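Local structure of alpha-L-rhamnosidase (Aspergillus terreus, 6GSZ) at residues P307-L317 and V417-M426; K252-S260 and E268-K276. The protein probably catalyses the hydrolysis of terminal non-reducing alpha-L-rhamnose residues from alpha-L-rhamnosides. All coordinates share one frame; numbering follows the deposited sequence. Where two conformers were deposited one is given.

Interaction 1: P307-L317 and V417-M426; sequences PPVRRVAEHKL and VTAIVVHSDM. With EDO (1,2-ethanediol), chain B; ACT (acetate ion), chain C.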
loop_
_atom_site.group_PDB
_atom_site.type_symbol
_atom_site.label_atom_id
_atom_site.label_comp_id
_atom_site.label_asym_id
_atom_site.label_seq_id
_atom_site.Cartn_x
_atom_site.Cartn_y
_atom_site.Cartn_z
ATOM N N PRO A 307 -1.465 -8.108 -4.575
ATOM C CA PRO A 307 -0.825 -8.075 -5.873
ATOM C C PRO A 307 0.663 -7.845 -5.710
ATOM O O PRO A 307 1.129 -7.399 -4.668
ATOM C CB PRO A 307 -1.473 -6.857 -6.538
ATOM C CG PRO A 307 -1.756 -5.934 -5.384
ATOM C CD PRO A 307 -2.111 -6.827 -4.205
ATOM N N PRO A 308 1.432 -8.172 -6.762
ATOM C CA PRO A 308 2.876 -7.989 -6.740
ATOM C C PRO A 308 3.273 -6.549 -7.026
ATOM O O PRO A 308 2.481 -5.727 -7.461
ATOM C CB PRO A 308 3.344 -8.900 -7.891
ATOM C CG PRO A 308 2.230 -8.828 -8.877
ATOM C CD PRO A 308 0.977 -8.741 -8.032
ATOM N N VAL A 309 4.563 -6.291 -6.828
ATOM C CA VAL A 309 5.186 -5.048 -7.296
ATOM C C VAL A 309 5.442 -5.215 -8.794
ATOM O O VAL A 309 5.997 -6.245 -9.226
ATOM C CB VAL A 309 6.467 -4.719 -6.505
ATOM C CG1 VAL A 309 7.132 -3.454 -7.032
ATOM C CG2 VAL A 309 6.132 -4.564 -5.011
ATOM N N ARG A 310 5.060 -4.211 -9.579
ATOM C CA ARG A 310 5.245 -4.201 -11.013
ATOM C C ARG A 310 5.762 -2.838 -11.452
ATOM O O ARG A 310 5.687 -1.841 -10.733
ATOM C CB ARG A 310 3.944 -4.478 -11.755
ATOM C CG ARG A 310 3.406 -5.888 -11.559
ATOM C CD ARG A 310 2.475 -6.306 -12.700
ATOM N NE ARG A 310 1.934 -7.642 -12.573
ATOM C CZ ARG A 310 0.805 -7.972 -11.947
ATOM N NH1 ARG A 310 0.022 -7.026 -11.430
ATOM N NH2 ARG A 310 0.480 -9.262 -11.866
ATOM N N ARG A 311 6.282 -2.852 -12.690
ATOM C CA ARG A 311 6.503 -1.664 -13.451
ATOM C C ARG A 311 5.133 -1.223 -13.971
ATOM O O ARG A 311 4.627 -1.764 -14.944
ATOM C CB ARG A 311 7.476 -1.938 -14.598
ATOM C CG ARG A 311 8.835 -2.504 -14.183
ATOM C CD ARG A 311 9.534 -3.254 -15.315
ATOM N NE ARG A 311 10.050 -2.375 -16.369
ATOM C CZ ARG A 311 9.486 -2.179 -17.566
ATOM N NH1 ARG A 311 8.326 -2.785 -17.879
ATOM N NH2 ARG A 311 10.098 -1.379 -18.441
ATOM N N VAL A 312 4.518 -0.293 -13.245
ATOM C CA VAL A 312 3.116 0.020 -13.475
ATOM C C VAL A 312 2.957 1.003 -14.635
ATOM O O VAL A 312 1.957 0.919 -15.379
ATOM C CB VAL A 312 2.459 0.522 -12.177
ATOM C CG1 VAL A 312 1.041 0.973 -12.361
ATOM C CG2 VAL A 312 2.473 -0.587 -11.155
ATOM N N ALA A 313 3.901 1.939 -14.793
ATOM C CA ALA A 313 3.812 2.969 -15.817
ATOM C C ALA A 313 5.206 3.479 -16.168
ATOM O O ALA A 313 6.130 3.324 -15.423
ATOM C CB ALA A 313 2.944 4.112 -15.328
ATOM N N GLU A 314 5.272 4.126 -17.321
ATOM C CA GLU A 314 6.340 4.982 -17.732
ATOM C C GLU A 314 6.015 6.422 -17.326
ATOM O O GLU A 314 4.824 6.817 -17.346
ATOM C CB GLU A 314 6.429 4.908 -19.258
ATOM C CG GLU A 314 7.622 5.626 -19.792
ATOM C CD GLU A 314 7.844 5.575 -21.296
ATOM O OE1 GLU A 314 7.238 4.718 -21.968
ATOM O OE2 GLU A 314 8.634 6.401 -21.779
ATOM N N HIS A 315 7.028 7.209 -17.006
ATOM C CA HIS A 315 6.863 8.649 -16.834
ATOM C C HIS A 315 7.960 9.342 -17.635
ATOM O O HIS A 315 9.152 9.145 -17.393
ATOM C CB HIS A 315 6.889 9.056 -15.372
ATOM C CG HIS A 315 6.250 10.361 -15.123
ATOM N ND1 HIS A 315 4.911 10.466 -14.815
ATOM C CD2 HIS A 315 6.733 11.619 -15.188
ATOM C CE1 HIS A 315 4.598 11.746 -14.685
ATOM N NE2 HIS A 315 5.697 12.477 -14.908
ATOM N N LYS A 316 7.524 10.153 -18.608
ATOM C CA LYS A 316 8.469 10.736 -19.564
ATOM C C LYS A 316 9.293 11.862 -18.935
ATOM O O LYS A 316 8.857 12.567 -18.024
ATOM C CB LYS A 316 7.714 11.229 -20.797
ATOM C CG LYS A 316 7.194 10.086 -21.657
ATOM C CD LYS A 316 6.532 10.515 -22.955
ATOM C CE LYS A 316 5.813 9.370 -23.641
ATOM N NZ LYS A 316 5.100 9.829 -24.858
ATOM N N LEU A 317 10.497 12.021 -19.488
ATOM C CA LEU A 317 11.357 13.121 -19.176
ATOM C C LEU A 317 10.637 14.420 -19.549
ATOM O O LEU A 317 10.075 14.524 -20.632
ATOM C CB LEU A 317 12.646 12.918 -19.982
ATOM C CG LEU A 317 13.756 13.930 -19.823
ATOM C CD1 LEU A 317 14.389 13.851 -18.455
ATOM C CD2 LEU A 317 14.791 13.675 -20.901
ATOM N N VAL A 417 16.155 8.015 -22.372
ATOM C CA VAL A 417 15.929 7.854 -20.929
ATOM C C VAL A 417 14.446 8.090 -20.638
ATOM O O VAL A 417 13.839 9.011 -21.152
ATOM C CB VAL A 417 16.852 8.736 -20.050
ATOM C CG1 VAL A 417 16.598 10.221 -20.235
ATOM C CG2 VAL A 417 16.780 8.372 -18.565
ATOM N N THR A 418 13.913 7.234 -19.756
ATOM C CA THR A 418 12.572 7.401 -19.235
ATOM C C THR A 418 12.558 6.887 -17.788
ATOM O O THR A 418 13.437 6.143 -17.375
ATOM C CB THR A 418 11.581 6.683 -20.154
ATOM O OG1 THR A 418 10.308 7.314 -19.987
ATOM C CG2 THR A 418 11.509 5.193 -19.892
ATOM N N ALA A 419 11.550 7.305 -17.019
ATOM C CA ALA A 419 11.371 6.824 -15.658
ATOM C C ALA A 419 10.336 5.702 -15.677
ATOM O O ALA A 419 9.349 5.761 -16.409
ATOM C CB ALA A 419 10.979 7.906 -14.695
ATOM N N ILE A 420 10.572 4.727 -14.804
ATOM C CA ILE A 420 9.684 3.610 -14.616
ATOM C C ILE A 420 9.120 3.742 -13.210
ATOM O O ILE A 420 9.846 3.778 -12.256
ATOM C CB ILE A 420 10.424 2.278 -14.786
ATOM C CG1 ILE A 420 11.234 2.218 -16.092
ATOM C CG2 ILE A 420 9.473 1.093 -14.645
ATOM C CD1 ILE A 420 10.433 2.342 -17.362
ATOM N N VAL A 421 7.785 3.799 -13.141
ATOM C CA VAL A 421 7.017 3.932 -11.911
ATOM C C VAL A 421 6.705 2.529 -11.389
ATOM O O VAL A 421 6.117 1.748 -12.121
ATOM C CB VAL A 421 5.733 4.743 -12.115
ATOM C CG1 VAL A 421 4.990 4.862 -10.772
ATOM C CG2 VAL A 421 6.048 6.119 -12.725
ATOM N N VAL A 422 7.175 2.236 -10.153
ATOM C CA VAL A 422 7.152 0.881 -9.610
ATOM C C VAL A 422 6.427 0.934 -8.256
ATOM O O VAL A 422 6.787 1.726 -7.408
ATOM C CB VAL A 422 8.594 0.359 -9.473
ATOM C CG1 VAL A 422 8.626 -1.024 -8.832
ATOM C CG2 VAL A 422 9.358 0.349 -10.788
ATOM N N HIS A 423 5.450 0.026 -8.078
ATOM C CA HIS A 423 4.774 -0.116 -6.797
ATOM C C HIS A 423 3.910 -1.375 -6.814
ATOM O O HIS A 423 3.731 -2.020 -7.873
ATOM C CB HIS A 423 3.917 1.110 -6.405
ATOM C CG HIS A 423 2.852 1.520 -7.367
ATOM N ND1 HIS A 423 1.610 0.898 -7.398
ATOM C CD2 HIS A 423 2.828 2.497 -8.307
ATOM C CE1 HIS A 423 0.849 1.504 -8.337
ATOM N NE2 HIS A 423 1.551 2.521 -8.892
ATOM N N SER A 424 3.330 -1.684 -5.634
ATOM C CA SER A 424 2.371 -2.780 -5.554
ATOM C C SER A 424 1.170 -2.482 -6.454
ATOM O O SER A 424 0.550 -1.415 -6.336
ATOM C CB SER A 424 1.945 -2.992 -4.107
ATOM O OG SER A 424 3.038 -3.501 -3.348
ATOM N N ASP A 425 0.837 -3.430 -7.332
ATOM C CA ASP A 425 -0.055 -3.148 -8.471
ATOM C C ASP A 425 -1.526 -3.402 -8.103
ATOM O O ASP A 425 -2.155 -4.300 -8.600
ATOM C CB ASP A 425 0.377 -3.929 -9.708
ATOM C CG ASP A 425 -0.276 -3.506 -11.012
ATOM O OD1 ASP A 425 -0.919 -2.445 -11.046
ATOM O OD2 ASP A 425 -0.184 -4.297 -11.962
ATOM N N MET A 426 -2.011 -2.581 -7.178
ATOM C CA MET A 426 -3.376 -2.652 -6.696
ATOM C C MET A 426 -4.333 -2.080 -7.745
ATOM O O MET A 426 -3.993 -1.217 -8.521
ATOM C CB MET A 426 -3.481 -1.840 -5.396
ATOM C CG MET A 426 -2.642 -2.411 -4.236
ATOM S SD MET A 426 -2.578 -1.277 -2.845
ATOM C CE MET A 426 -1.725 0.110 -3.572
HETATM C C1 EDO B . 1.331 -7.615 -0.424
HETATM O O1 EDO B . 2.697 -7.092 -0.599
HETATM C C2 EDO B . 0.599 -7.910 -1.737
HETATM O O2 EDO B . -0.226 -6.776 -2.235
HETATM C C ACT C . 0.548 4.720 -12.039
HETATM O O ACT C . 0.660 4.187 -10.896
HETATM O OXT ACT C . 1.276 5.678 -12.498
HETATM C CH3 ACT C . -0.555 4.195 -12.936
HETATM O O HOH W 1 3.187 -6.134 -3.486
HETATM O O HOH W 2 -2.275 -7.276 -10.092
HETATM O O HOH W 3 11.249 9.902 -21.377
#
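Val-309 and Val-422 meet methyl to methyl, their CG1 atoms only 3.4 Å apart, closer than usual carbon contact; this marks the tight end of an antiparallel strand pair. The axes of 309-315 and 417-424 run at 148° to each other. On the same face, exposed Arg-311 is still well packed, its CB on Ile-420 CG2 (3.6 Å) and its guanidinium salt-bridged to Glu-390. Arg-310 NH1 forms a salt bridge with Asp-425 OD2 (2.8 Å), approaching on the anti side but tilted from the carboxylate plane, the two flat groups nearly perpendicular; NE reaches Asp-168.

The solvent side is the bulge, where exposed Val-312 and Ala-313 both face Val-421. Val-421 O takes a bond from Val-312 N at 2.8 Å and a weak one from Ala-313 N at 3.5 Å, and Ala-313 CB comes no nearer than 4.3 Å to Val-421 CB. Val-312 CG2 lies over one face of the His-423 ring, 3.9 Å from the centroid and 13° off the normal, the geometry of a CH-pi contact. With CG lodged between backbone N and carbonyl carbon (chi1 57°), that ring gives ND1 to Ser-424 O (2.8 Å) and NE2 to an acetate.

Strand 309-315 is one of the two edge strands of a four-stranded antiparallel sheet. Beyond 417-424 comes strand 339-344, whose Trp-339 touches Ile-420 and Val-422; Val-421 and His-423 instead rest on Trp-448 and Arg-451 of helix 437-453.

Interaction 2: K252-S260 and E268-K276; sequences KSSTGPIIS and EYDSRLEQK. With CA (calcium ion), chain O; ACT (acetate ion), chain D.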
loop_
_atom_site.group_PDB
_atom_site.type_symbol
_atom_site.label_atom_id
_atom_site.label_comp_id
_atom_site.label_asym_id
_atom_site.label_seq_id
_atom_site.Cartn_x
_atom_site.Cartn_y
_atom_site.Cartn_z
ATOM N N LYS A 252 24.289 -24.881 -11.429
ATOM C CA LYS A 252 25.558 -24.151 -11.441
ATOM C C LYS A 252 25.313 -22.675 -11.190
ATOM O O LYS A 252 24.180 -22.184 -11.316
ATOM C CB LYS A 252 26.291 -24.321 -12.763
ATOM C CG LYS A 252 26.702 -25.765 -13.066
ATOM C CD LYS A 252 27.717 -25.823 -14.197
ATOM C CE LYS A 252 27.996 -27.198 -14.722
ATOM N NZ LYS A 252 29.104 -27.076 -15.688
ATOM N N SER A 253 26.346 -21.959 -10.778
ATOM C CA SER A 253 26.225 -20.565 -10.366
ATOM C C SER A 253 27.431 -19.741 -10.812
ATOM O O SER A 253 28.544 -20.250 -11.061
ATOM C CB SER A 253 26.070 -20.460 -8.851
ATOM O OG SER A 253 27.217 -20.976 -8.196
ATOM N N SER A 254 27.247 -18.446 -10.924
ATOM C CA SER A 254 28.323 -17.497 -11.311
ATOM C C SER A 254 27.883 -16.089 -10.961
ATOM O O SER A 254 26.684 -15.786 -10.990
ATOM C CB SER A 254 28.540 -17.562 -12.801
ATOM O OG SER A 254 29.548 -16.678 -13.223
ATOM N N THR A 255 28.815 -15.180 -10.717
ATOM C CA THR A 255 28.538 -13.793 -10.796
ATOM C C THR A 255 28.274 -13.398 -12.245
ATOM O O THR A 255 28.584 -14.141 -13.184
ATOM C CB THR A 255 29.682 -12.958 -10.223
ATOM O OG1 THR A 255 30.858 -13.270 -10.984
ATOM C CG2 THR A 255 29.855 -13.200 -8.746
ATOM N N GLY A 256 27.704 -12.203 -12.413
ATOM C CA GLY A 256 27.412 -11.681 -13.719
ATOM C C GLY A 256 27.644 -10.178 -13.787
ATOM O O GLY A 256 28.442 -9.638 -13.024
ATOM N N PRO A 257 26.952 -9.460 -14.696
ATOM C CA PRO A 257 27.230 -8.045 -14.862
ATOM C C PRO A 257 26.864 -7.161 -13.669
ATOM O O PRO A 257 27.385 -6.036 -13.557
ATOM C CB PRO A 257 26.429 -7.661 -16.114
ATOM C CG PRO A 257 25.268 -8.675 -16.122
ATOM C CD PRO A 257 25.907 -9.951 -15.600
ATOM N N ILE A 258 25.919 -7.614 -12.832
ATOM C CA ILE A 258 25.625 -6.773 -11.670
ATOM C C ILE A 258 26.763 -6.941 -10.666
ATOM O O ILE A 258 26.945 -8.025 -10.114
ATOM C CB ILE A 258 24.241 -7.058 -11.048
ATOM C CG1 ILE A 258 23.095 -7.075 -12.064
ATOM C CG2 ILE A 258 23.986 -6.041 -9.939
ATOM C CD1 ILE A 258 21.817 -7.694 -11.544
ATOM N N ILE A 259 27.451 -5.820 -10.379
ATOM C CA ILE A 259 28.515 -5.803 -9.390
ATOM C C ILE A 259 27.939 -5.682 -7.982
ATOM O O ILE A 259 28.374 -6.361 -7.047
ATOM C CB ILE A 259 29.511 -4.660 -9.679
ATOM C CG1 ILE A 259 30.050 -4.737 -11.108
ATOM C CG2 ILE A 259 30.633 -4.661 -8.663
ATOM C CD1 ILE A 259 30.686 -6.063 -11.473
ATOM N N SER A 260 26.962 -4.765 -7.835
ATOM C CA SER A 260 26.266 -4.587 -6.577
ATOM C C SER A 260 24.869 -4.070 -6.898
ATOM O O SER A 260 24.694 -3.378 -7.882
ATOM C CB SER A 260 26.990 -3.664 -5.624
ATOM O OG SER A 260 27.137 -2.397 -6.203
ATOM N N GLU A 268 25.421 -0.979 -9.293
ATOM C CA GLU A 268 26.593 -0.879 -10.188
ATOM C C GLU A 268 26.508 -2.079 -11.147
ATOM O O GLU A 268 26.497 -3.233 -10.697
ATOM C CB GLU A 268 27.893 -0.869 -9.406
ATOM C CG GLU A 268 29.101 -0.880 -10.316
ATOM C CD GLU A 268 30.460 -0.816 -9.645
ATOM O OE1 GLU A 268 30.559 -0.561 -8.443
ATOM O OE2 GLU A 268 31.457 -1.003 -10.377
ATOM N N TYR A 269 26.398 -1.767 -12.441
ATOM C CA TYR A 269 26.256 -2.771 -13.493
ATOM C C TYR A 269 27.399 -2.579 -14.485
ATOM O O TYR A 269 27.532 -1.495 -15.046
ATOM C CB TYR A 269 24.898 -2.576 -14.168
ATOM C CG TYR A 269 24.517 -3.614 -15.180
ATOM C CD1 TYR A 269 24.912 -3.507 -16.507
ATOM C CD2 TYR A 269 23.736 -4.701 -14.836
ATOM C CE1 TYR A 269 24.528 -4.447 -17.457
ATOM C CE2 TYR A 269 23.346 -5.642 -15.769
ATOM C CZ TYR A 269 23.746 -5.529 -17.092
ATOM O OH TYR A 269 23.377 -6.482 -17.991
ATOM N N ASP A 270 28.101 -3.669 -14.773
ATOM C CA ASP A 270 29.211 -3.655 -15.759
ATOM C C ASP A 270 28.786 -4.520 -16.935
ATOM O O ASP A 270 28.905 -5.747 -16.866
ATOM C CB ASP A 270 30.540 -4.088 -15.155
ATOM C CG ASP A 270 31.707 -3.948 -16.113
ATOM O OD1 ASP A 270 31.458 -3.686 -17.333
ATOM O OD2 ASP A 270 32.862 -4.102 -15.608
ATOM N N SER A 271 28.313 -3.886 -18.012
ATOM C CA SER A 271 27.748 -4.641 -19.131
ATOM C C SER A 271 28.816 -5.469 -19.875
ATOM O O SER A 271 28.478 -6.382 -20.629
ATOM C CB SER A 271 27.018 -3.723 -20.106
ATOM O OG SER A 271 27.913 -2.860 -20.802
ATOM N N ARG A 272 30.097 -5.176 -19.638
ATOM C CA ARG A 272 31.168 -5.948 -20.216
ATOM C C ARG A 272 31.167 -7.387 -19.688
ATOM O O ARG A 272 31.767 -8.287 -20.307
ATOM C CB ARG A 272 32.534 -5.296 -19.960
ATOM C CG ARG A 272 32.681 -3.932 -20.609
ATOM C CD ARG A 272 33.926 -3.225 -20.152
ATOM N NE ARG A 272 33.928 -2.963 -18.716
ATOM C CZ ARG A 272 34.900 -2.389 -18.034
ATOM N NH1 ARG A 272 36.025 -2.025 -18.654
ATOM N NH2 ARG A 272 34.774 -2.258 -16.725
ATOM N N LEU A 273 30.527 -7.597 -18.540
ATOM C CA LEU A 273 30.494 -8.913 -17.894
ATOM C C LEU A 273 29.215 -9.697 -18.205
ATOM O O LEU A 273 29.030 -10.749 -17.622
ATOM C CB LEU A 273 30.718 -8.737 -16.388
ATOM C CG LEU A 273 32.066 -8.148 -16.003
ATOM C CD1 LEU A 273 32.189 -7.934 -14.504
ATOM C CD2 LEU A 273 33.188 -9.051 -16.511
ATOM N N GLU A 274 28.398 -9.243 -19.162
ATOM C CA GLU A 274 27.253 -10.007 -19.591
ATOM C C GLU A 274 27.728 -11.305 -20.230
ATOM O O GLU A 274 28.683 -11.299 -21.023
ATOM C CB GLU A 274 26.409 -9.216 -20.593
ATOM C CG GLU A 274 25.635 -8.084 -19.948
ATOM C CD GLU A 274 25.029 -7.044 -20.883
ATOM O OE1 GLU A 274 25.227 -7.127 -22.119
ATOM O OE2 GLU A 274 24.419 -6.101 -20.368
ATOM N N GLN A 275 27.065 -12.402 -19.895
ATOM C CA GLN A 275 27.307 -13.715 -20.501
ATOM C C GLN A 275 26.111 -14.103 -21.368
ATOM O O GLN A 275 25.167 -14.731 -20.901
ATOM C CB GLN A 275 27.551 -14.745 -19.405
ATOM C CG GLN A 275 28.809 -14.468 -18.571
ATOM C CD GLN A 275 28.946 -15.528 -17.498
ATOM O OE1 GLN A 275 29.085 -16.682 -17.845
ATOM N NE2 GLN A 275 28.821 -15.156 -16.220
ATOM N N LYS A 276 26.126 -13.671 -22.622
ATOM C CA LYS A 276 24.991 -13.882 -23.491
ATOM C C LYS A 276 24.720 -15.393 -23.620
ATOM O O LYS A 276 25.625 -16.190 -23.779
ATOM C CB LYS A 276 25.194 -13.192 -24.843
ATOM C CG LYS A 276 23.941 -13.254 -25.707
ATOM C CD LYS A 276 23.779 -12.154 -26.736
ATOM C CE LYS A 276 22.341 -12.089 -27.231
ATOM N NZ LYS A 276 22.173 -11.234 -28.435
HETATM CA CA CA O . 32.857 -0.013 -8.793
HETATM C C ACT D . 32.467 -15.872 -9.615
HETATM O O ACT D . 31.396 -16.528 -9.976
HETATM O OXT ACT D . 32.897 -14.802 -10.169
HETATM C CH3 ACT D . 33.222 -16.153 -8.404
HETATM O O HOH W 4 29.737 -1.607 -6.153
HETATM O O HOH W 5 35.038 0.943 -8.454
HETATM O O HOH W 6 33.577 -2.176 -8.497
#
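A beta hairpin, strands 258-262 and 266-270, carries a classic bulge in which Ile-259 and Ser-260 both face Glu-268. The evidence is one carbonyl gripped twice: Glu-268 O accepts from Ile-259 N at 2.8 Å and from Ser-260 N at 3.3 Å, the latter lying in the carbonyl plane on a lone pair. Glu-268 N returns a bond to Ser-260 O. Past the bulge, Asp-270 N points almost straight at Pro-257 O (2.8 Å, N-H...O angle 176°), extending the pairing to the point where 268-276 enters a short 3-10 turn.

Pro-257 packs against the tyrosine that precedes the turn. Its CB sits over one face of the Tyr-269 ring, 3.9 Å from the centroid and offset toward the rim, while Ile-258 CG1 comes in at the ring edge near its plane; the proline and tyrosine side chains run alongside each other in the same direction. The ring's hydroxyl is tied down as a donor to Glu-274 OE2 (2.6 Å), and the ring also meets Trp-389. Within the turn, Asp-270 OD1 accepts from Arg-272 N, an Asx turn, and Arg-272 clasps the same carboxylate side-on through NE and NH2, which fixes its rotation.

On the side of Ser-260, Glu-268 of the hairpin binds a calcium ion. Its CG is anti to the backbone N (chi1 175°) and the chain stays extended, carrying the carboxylate past Ile-259, whose CB packs on Glu-268 CG. Both oxygens bind the calcium ion, OE1 at 2.4 Å and OE2 at 2.3 Å, and two waters add to its shell. A third water donates both to Ser-260 OG and, at 2.6 Å, to Glu-268 OE1.

Following the chain from the N terminus, interaction 2 comes first: 252-260 leads into a hairpin that closes on 268-276 after only seven intervening residues. Interaction 1 opens later, at 307-317, and closes a much longer loop at 417-426. The two are in series, neither nesting nor crossing, with centres about 24 Å apart and nearest atoms about 14 Å apart. They are nonetheless linked through the long loop. Strand 376-380, inside it, pairs in parallel with hairpin strand 266-270, and Trp-389, which meets Tyr-269, belongs to strand 387-389, the edge of the four-stranded sheet farthest from 309-315. The hairpin is thus joined to the region that interaction 1 closes.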